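Local coordinates for glycosylation Associate Protein 2 (Streptococcus agalactiae serotype V, PDB 6OYC), which probably acts in the accessory Sec system as part of a Gap1-Gap2-Gap3 complex associated with glycosylation and secretion of surface proteins, at residues 264-268 with 269-273; 329-332 with 333-337. All blocks are in the same frame, centred on the assembly; numbering follows the deposited sequence.

Both contacts are loop turns at the eight-stranded mixed sheet of a protein whose family belongs to the alpha/beta-hydrolase clan. Contact 1 (264-273) joins strand 251-262 of an antiparallel sheet to 274-277, an outermost strand of the mixed sheet; contact 2 (329-337) links strand 323-327 to helix 341-358. Their centres are about 20 Å apart and their nearest atoms about 5 Å. Met285 and Glu308 bridge the gap, each packing on Phe269 of contact 1 and Pro329 of contact 2. In contact 2, Tyr337 touches the putative nucleophile-elbow residues and Phe336 lies near the possible Ser371-His491-Asp461 triad. Glycerol, probably from the crystallisation liquor, lies about 4 Å from the Leu266 side chain and about 5 Å from that of Gln332.

Contact 1. Residues 264-268 with 269-273; sequences GGLGT and FLLGG
Thr268 and Phe269 pack against each other at the bend of the loop, the threonine methyl CG2 lying over one face of the phenyl ring, 3.9 Å from Phe269 CD2. Rotation about CA-CB (chi1 -60°) sends this methyl opposite the backbone N and leaves OG1 beside that N. From there OG1 meets a water 3.1 Å away, and the water donates a weak bond to Gly273 O. The same carbonyl oxygen takes Thr268 N at 3.0 Å. That bond is straight at the hydrogen (175°), yet the donor stands well above the carbonyl plane, 59° out of it, and uses no lone pair. Thr268 O receives a weak bond from Leu270 N and a CA-H contact from Gly273.

Phe269 is thus the central residue of a classic gamma turn, and its positive phi reverses the chain. A type II beta turn from Leu270 to Gly273 follows at once, closed by Gly273 N to Leu270 O at 2.9 Å, with Gly272 in the third position, where the backbone takes a positive phi. The two turns fold the chain back on Leu266, whose carbonyl oxygen accepts Gly272 N at 2.9 Å in its own plane, on a lone pair, and also Gln108 NE2. Beside this bond Leu271 CD1 reaches Leu266 CB at 3.7 Å; CB of Leu271 points away from 264-268, and the turn about CB-CG brings CD1 back. The bare CA of Gly267 lets Leu270 O approach to 3.3 Å. Phe269 also packs on Met285 of strand 283-289 and on Gln130 and Glu308, while its carbonyl oxygen is held by Arg263 NE.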
ATOM      1  N   GLY B 264       5.897 -10.391  -7.446  1.00 32.56           N
ATOM      2  CA  GLY B 264       5.774 -11.830  -7.492  1.00 29.61           C
ATOM      3  C   GLY B 264       5.772 -12.515  -6.150  1.00 31.19           C
ATOM      4  O   GLY B 264       6.076 -13.708  -6.080  1.00 31.41           O
ATOM      5  N   GLY B 265       5.453 -11.797  -5.075  1.00 30.74           N
ATOM      6  CA  GLY B 265       5.507 -12.366  -3.731  1.00 33.98           C
ATOM      7  C   GLY B 265       6.448 -11.666  -2.766  1.00 34.80           C
ATOM      8  O   GLY B 265       6.345 -11.896  -1.558  1.00 36.03           O
ATOM      9  N   LEU B 266       7.353 -10.810  -3.229  1.00 31.83           N
ATOM     10  CA  LEU B 266       8.316 -10.135  -2.368  1.00 31.74           C
ATOM     11  C   LEU B 266       7.790  -8.841  -1.758  1.00 31.21           C
ATOM     12  O   LEU B 266       8.525  -8.189  -1.003  1.00 34.49           O
ATOM     13  CB  LEU B 266       9.595  -9.844  -3.158  1.00 29.70           C
ATOM     14  CG  LEU B 266      10.624 -10.962  -3.334  1.00 35.11           C
ATOM     15  CD1 LEU B 266      10.008 -12.332  -3.474  1.00 36.60           C
ATOM     16  CD2 LEU B 266      11.586 -10.637  -4.489  1.00 31.35           C
ATOM     17  N   GLY B 267       6.558  -8.440  -2.070  1.00 28.64           N
ATOM     18  CA  GLY B 267       5.946  -7.291  -1.430  1.00 26.76           C
ATOM     19  C   GLY B 267       4.960  -6.527  -2.304  1.00 31.54           C
ATOM     20  O   GLY B 267       5.171  -6.353  -3.511  1.00 28.35           O
ATOM     21  N   THR B 268       3.884  -6.047  -1.692  1.00 30.25           N
ATOM     22  CA  THR B 268       2.930  -5.199  -2.387  1.00 30.67           C
ATOM     23  C   THR B 268       3.437  -3.762  -2.408  1.00 32.02           C
ATOM     24  O   THR B 268       3.713  -3.175  -1.351  1.00 29.21           O
ATOM     25  CB  THR B 268       1.559  -5.270  -1.709  1.00 34.49           C
ATOM     26  OG1 THR B 268       1.086  -6.628  -1.721  1.00 33.71           O
ATOM     27  CG2 THR B 268       0.561  -4.375  -2.440  1.00 32.69           C
ATOM     28  N   PHE B 269       3.539  -3.195  -3.614  1.00 28.83           N
ATOM     29  CA  PHE B 269       4.085  -1.856  -3.849  1.00 31.13           C
ATOM     30  C   PHE B 269       5.562  -1.835  -3.485  1.00 31.58           C
ATOM     31  O   PHE B 269       6.416  -1.858  -4.375  1.00 31.26           O
ATOM     32  CB  PHE B 269       3.323  -0.763  -3.078  1.00 27.49           C
ATOM     33  CG  PHE B 269       1.905  -0.558  -3.541  1.00 32.01           C
ATOM     34  CD1 PHE B 269       1.604  -0.441  -4.905  1.00 30.63           C
ATOM     35  CD2 PHE B 269       0.865  -0.463  -2.618  1.00 33.86           C
ATOM     36  CE1 PHE B 269       0.286  -0.230  -5.335  1.00 29.35           C
ATOM     37  CE2 PHE B 269      -0.470  -0.269  -3.045  1.00 31.93           C
ATOM     38  CZ  PHE B 269      -0.752  -0.152  -4.400  1.00 30.87           C
ATOM     39  N   LEU B 270       5.879  -1.812  -2.193  1.00 33.33           N
ATOM     40  CA  LEU B 270       7.257  -1.865  -1.731  1.00 33.78           C
ATOM     41  C   LEU B 270       7.641  -3.295  -1.376  1.00 33.11           C
ATOM     42  O   LEU B 270       6.784  -4.155  -1.165  1.00 32.51           O
ATOM     43  CB  LEU B 270       7.458  -0.955  -0.517  1.00 36.44           C
ATOM     44  CG  LEU B 270       7.121   0.516  -0.790  1.00 35.95           C
ATOM     45  CD1 LEU B 270       6.970   1.284   0.529  1.00 38.61           C
ATOM     46  CD2 LEU B 270       8.203   1.150  -1.670  1.00 33.43           C
ATOM     47  N   LEU B 271       8.951  -3.533  -1.323  1.00 30.54           N
ATOM     48  CA  LEU B 271       9.492  -4.764  -0.771  1.00 31.36           C
ATOM     49  C   LEU B 271       9.023  -4.934   0.674  1.00 34.61           C
ATOM     50  O   LEU B 271       9.254  -4.063   1.524  1.00 33.33           O
ATOM     51  CB  LEU B 271      11.018  -4.718  -0.853  1.00 31.88           C
ATOM     52  CG  LEU B 271      11.814  -6.013  -0.696  1.00 32.87           C
ATOM     53  CD1 LEU B 271      11.554  -7.002  -1.831  1.00 27.83           C
ATOM     54  CD2 LEU B 271      13.293  -5.704  -0.585  1.00 32.09           C
ATOM     55  N   GLY B 272       8.337  -6.040   0.955  1.00 34.09           N
ATOM     56  CA  GLY B 272       7.750  -6.256   2.265  1.00 28.56           C
ATOM     57  C   GLY B 272       6.328  -5.753   2.429  1.00 31.92           C
ATOM     58  O   GLY B 272       5.704  -6.056   3.452  1.00 34.88           O
ATOM     59  N   GLY B 273       5.789  -5.007   1.460  1.00 30.89           N
ATOM     60  CA  GLY B 273       4.440  -4.485   1.602  1.00 29.90           C
ATOM     61  C   GLY B 273       3.396  -5.587   1.686  1.00 31.54           C
ATOM     62  O   GLY B 273       3.573  -6.694   1.179  1.00 31.81           O
TER
HETATM   63  O   HOH W   1       1.977  -9.212  -0.330  1.00 38.32           O

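Contact 2. Residues 329-332 with 333-337; sequences PRLQ and GGAFY
Arg330 O accepts Gly334 N at 2.9 Å, a bond nearly in line with the C=O but bent at the hydrogen (135°), closing a non-helical alpha turn of five residues through Leu331, Gln332 and Gly333. Beyond the turn Ala335 CB sits over one face of the Arg330 guanidinium, displaced toward its rim and nearest to NH2, 3.5 Å away. The arginine chain is bent at chi3 (-60°), which folds the flat group back toward the later residues. Tyr337 N lies near the plane at the guanidinium edge without bonding to it. What joins them is Asp328 OD2, which forms a salt bridge with Arg330 NH2 and accepts the backbone N-H groups of Ala335 and Tyr337; Arg330 NH1 reaches Ile338 O. Leu331 CD1 meets the same alanine methyl, Ala335 CB, at 4.0 Å, so this methyl touches both the guanidinium face and an apolar side chain.

Helix 416-424 covers this apolar part, Ile419 and Leu422 touching Leu331 and Leu422 also Ala335. Farther along, Phe336 and Tyr337 rest on Met372 of helix 372-381. At the start of the stretch Pro329 packs on Glu283 and Met285 of strand 283-289.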
ATOM      1  N   PRO B 329      -6.298   2.343  -1.893  1.00 33.09           N
ATOM      2  CA  PRO B 329      -6.273   2.530  -3.351  1.00 33.31           C
ATOM      3  C   PRO B 329      -7.639   2.560  -4.023  1.00 30.37           C
ATOM      4  O   PRO B 329      -7.682   2.501  -5.251  1.00 32.51           O
ATOM      5  CB  PRO B 329      -5.489   1.293  -3.815  1.00 32.71           C
ATOM      6  CG  PRO B 329      -5.979   0.208  -2.863  1.00 33.00           C
ATOM      7  CD  PRO B 329      -6.123   0.925  -1.512  1.00 33.82           C
ATOM      8  N   ARG B 330      -8.737   2.627  -3.280  1.00 30.21           N
ATOM      9  CA  ARG B 330     -10.062   2.494  -3.872  1.00 32.00           C
ATOM     10  C   ARG B 330     -10.494   3.783  -4.571  1.00 33.84           C
ATOM     11  O   ARG B 330      -9.928   4.860  -4.358  1.00 35.68           O
ATOM     12  CB  ARG B 330     -11.084   2.098  -2.801  1.00 33.16           C
ATOM     13  CG  ARG B 330     -10.786   0.739  -2.148  1.00 34.62           C
ATOM     14  CD  ARG B 330     -11.633   0.501  -0.899  1.00 33.93           C
ATOM     15  NE  ARG B 330     -11.384   1.523   0.118  1.00 35.96           N
ATOM     16  CZ  ARG B 330     -12.198   1.793   1.136  1.00 36.67           C
ATOM     17  NH1 ARG B 330     -13.324   1.110   1.298  1.00 33.65           N
ATOM     18  NH2 ARG B 330     -11.884   2.749   2.001  1.00 35.39           N
ATOM     19  N   LEU B 331     -11.501   3.648  -5.432  1.00 33.45           N
ATOM     20  CA  LEU B 331     -12.200   4.773  -6.079  1.00 33.02           C
ATOM     21  C   LEU B 331     -11.198   5.562  -6.927  1.00 36.04           C
ATOM     22  O   LEU B 331     -10.387   4.955  -7.642  1.00 33.04           O
ATOM     23  CB  LEU B 331     -12.908   5.586  -5.039  1.00 35.14           C
ATOM     24  CG  LEU B 331     -14.077   4.917  -4.334  1.00 37.82           C
ATOM     25  CD1 LEU B 331     -14.947   5.971  -3.652  1.00 38.36           C
ATOM     26  CD2 LEU B 331     -14.894   4.073  -5.305  1.00 38.03           C
ATOM     27  N   GLN B 332     -11.227   6.902  -6.875  1.00 36.40           N
ATOM     28  CA  GLN B 332     -10.253   7.700  -7.618  1.00 36.29           C
ATOM     29  C   GLN B 332      -8.888   7.719  -6.927  1.00 36.39           C
ATOM     30  O   GLN B 332      -7.871   7.363  -7.531  1.00 33.75           O
ATOM     31  CB  GLN B 332     -10.757   9.137  -7.817  1.00 36.94           C
ATOM     32  CG  GLN B 332      -9.887   9.908  -8.828  1.00 43.10           C
ATOM     33  CD  GLN B 332     -10.143  11.420  -8.850  1.00 53.46           C
ATOM     34  OE1 GLN B 332     -11.039  11.930  -8.177  1.00 53.61           O
ATOM     35  NE2 GLN B 332      -9.351  12.136  -9.639  1.00 58.45           N
ATOM     36  N   GLY B 333      -8.839   8.168  -5.675  1.00 37.65           N
ATOM     37  CA  GLY B 333      -7.561   8.299  -5.001  1.00 35.69           C
ATOM     38  C   GLY B 333      -7.618   7.940  -3.526  1.00 37.82           C
ATOM     39  O   GLY B 333      -6.803   8.419  -2.732  1.00 37.24           O
ATOM     40  N   GLY B 334      -8.578   7.105  -3.157  1.00 35.31           N
ATOM     41  CA  GLY B 334      -8.756   6.696  -1.775  1.00 33.57           C
ATOM     42  C   GLY B 334     -10.187   6.958  -1.353  1.00 36.39           C
ATOM     43  O   GLY B 334     -10.887   7.797  -1.925  1.00 39.31           O
ATOM     44  N   ALA B 335     -10.641   6.211  -0.340  1.00 34.81           N
ATOM     45  CA  ALA B 335     -11.987   6.372   0.189  1.00 34.30           C
ATOM     46  C   ALA B 335     -11.962   6.482   1.715  1.00 37.61           C
ATOM     47  O   ALA B 335     -12.868   5.992   2.407  1.00 35.49           O
ATOM     48  CB  ALA B 335     -12.897   5.230  -0.274  1.00 31.70           C
ATOM     49  N   PHE B 336     -10.915   7.108   2.257  1.00 38.22           N
ATOM     50  CA  PHE B 336     -10.904   7.553   3.649  1.00 38.76           C
ATOM     51  C   PHE B 336     -10.955   6.383   4.641  1.00 41.15           C
ATOM     52  O   PHE B 336     -11.491   6.513   5.743  1.00 44.90           O
ATOM     53  CB  PHE B 336     -12.057   8.538   3.900  1.00 42.23           C
ATOM     54  CG  PHE B 336     -11.814   9.905   3.308  1.00 41.69           C
ATOM     55  CD1 PHE B 336     -11.810  10.091   1.945  1.00 40.65           C
ATOM     56  CD2 PHE B 336     -11.541  10.992   4.123  1.00 42.74           C
ATOM     57  CE1 PHE B 336     -11.547  11.343   1.400  1.00 42.33           C
ATOM     58  CE2 PHE B 336     -11.290  12.240   3.591  1.00 42.15           C
ATOM     59  CZ  PHE B 336     -11.294  12.416   2.224  1.00 42.47           C
ATOM     60  N   TYR B 337     -10.401   5.231   4.260  1.00 36.75           N
ATOM     61  CA  TYR B 337     -10.180   4.085   5.150  1.00 37.78           C
ATOM     62  C   TYR B 337     -11.456   3.570   5.798  1.00 35.97           C
ATOM     63  O   TYR B 337     -11.397   2.858   6.803  1.00 39.84           O
ATOM     64  CB  TYR B 337      -9.122   4.415   6.217  1.00 33.21           C
ATOM     65  CG  TYR B 337      -7.856   4.895   5.565  1.00 35.61           C
ATOM     66  CD1 TYR B 337      -6.897   3.996   5.122  1.00 34.99           C
ATOM     67  CD2 TYR B 337      -7.648   6.252   5.308  1.00 35.46           C
ATOM     68  CE1 TYR B 337      -5.732   4.438   4.480  1.00 34.60           C
ATOM     69  CE2 TYR B 337      -6.485   6.694   4.685  1.00 35.21           C
ATOM     70  CZ  TYR B 337      -5.538   5.787   4.267  1.00 31.33           C
ATOM     71  OH  TYR B 337      -4.390   6.228   3.629  1.00 35.07           O
TER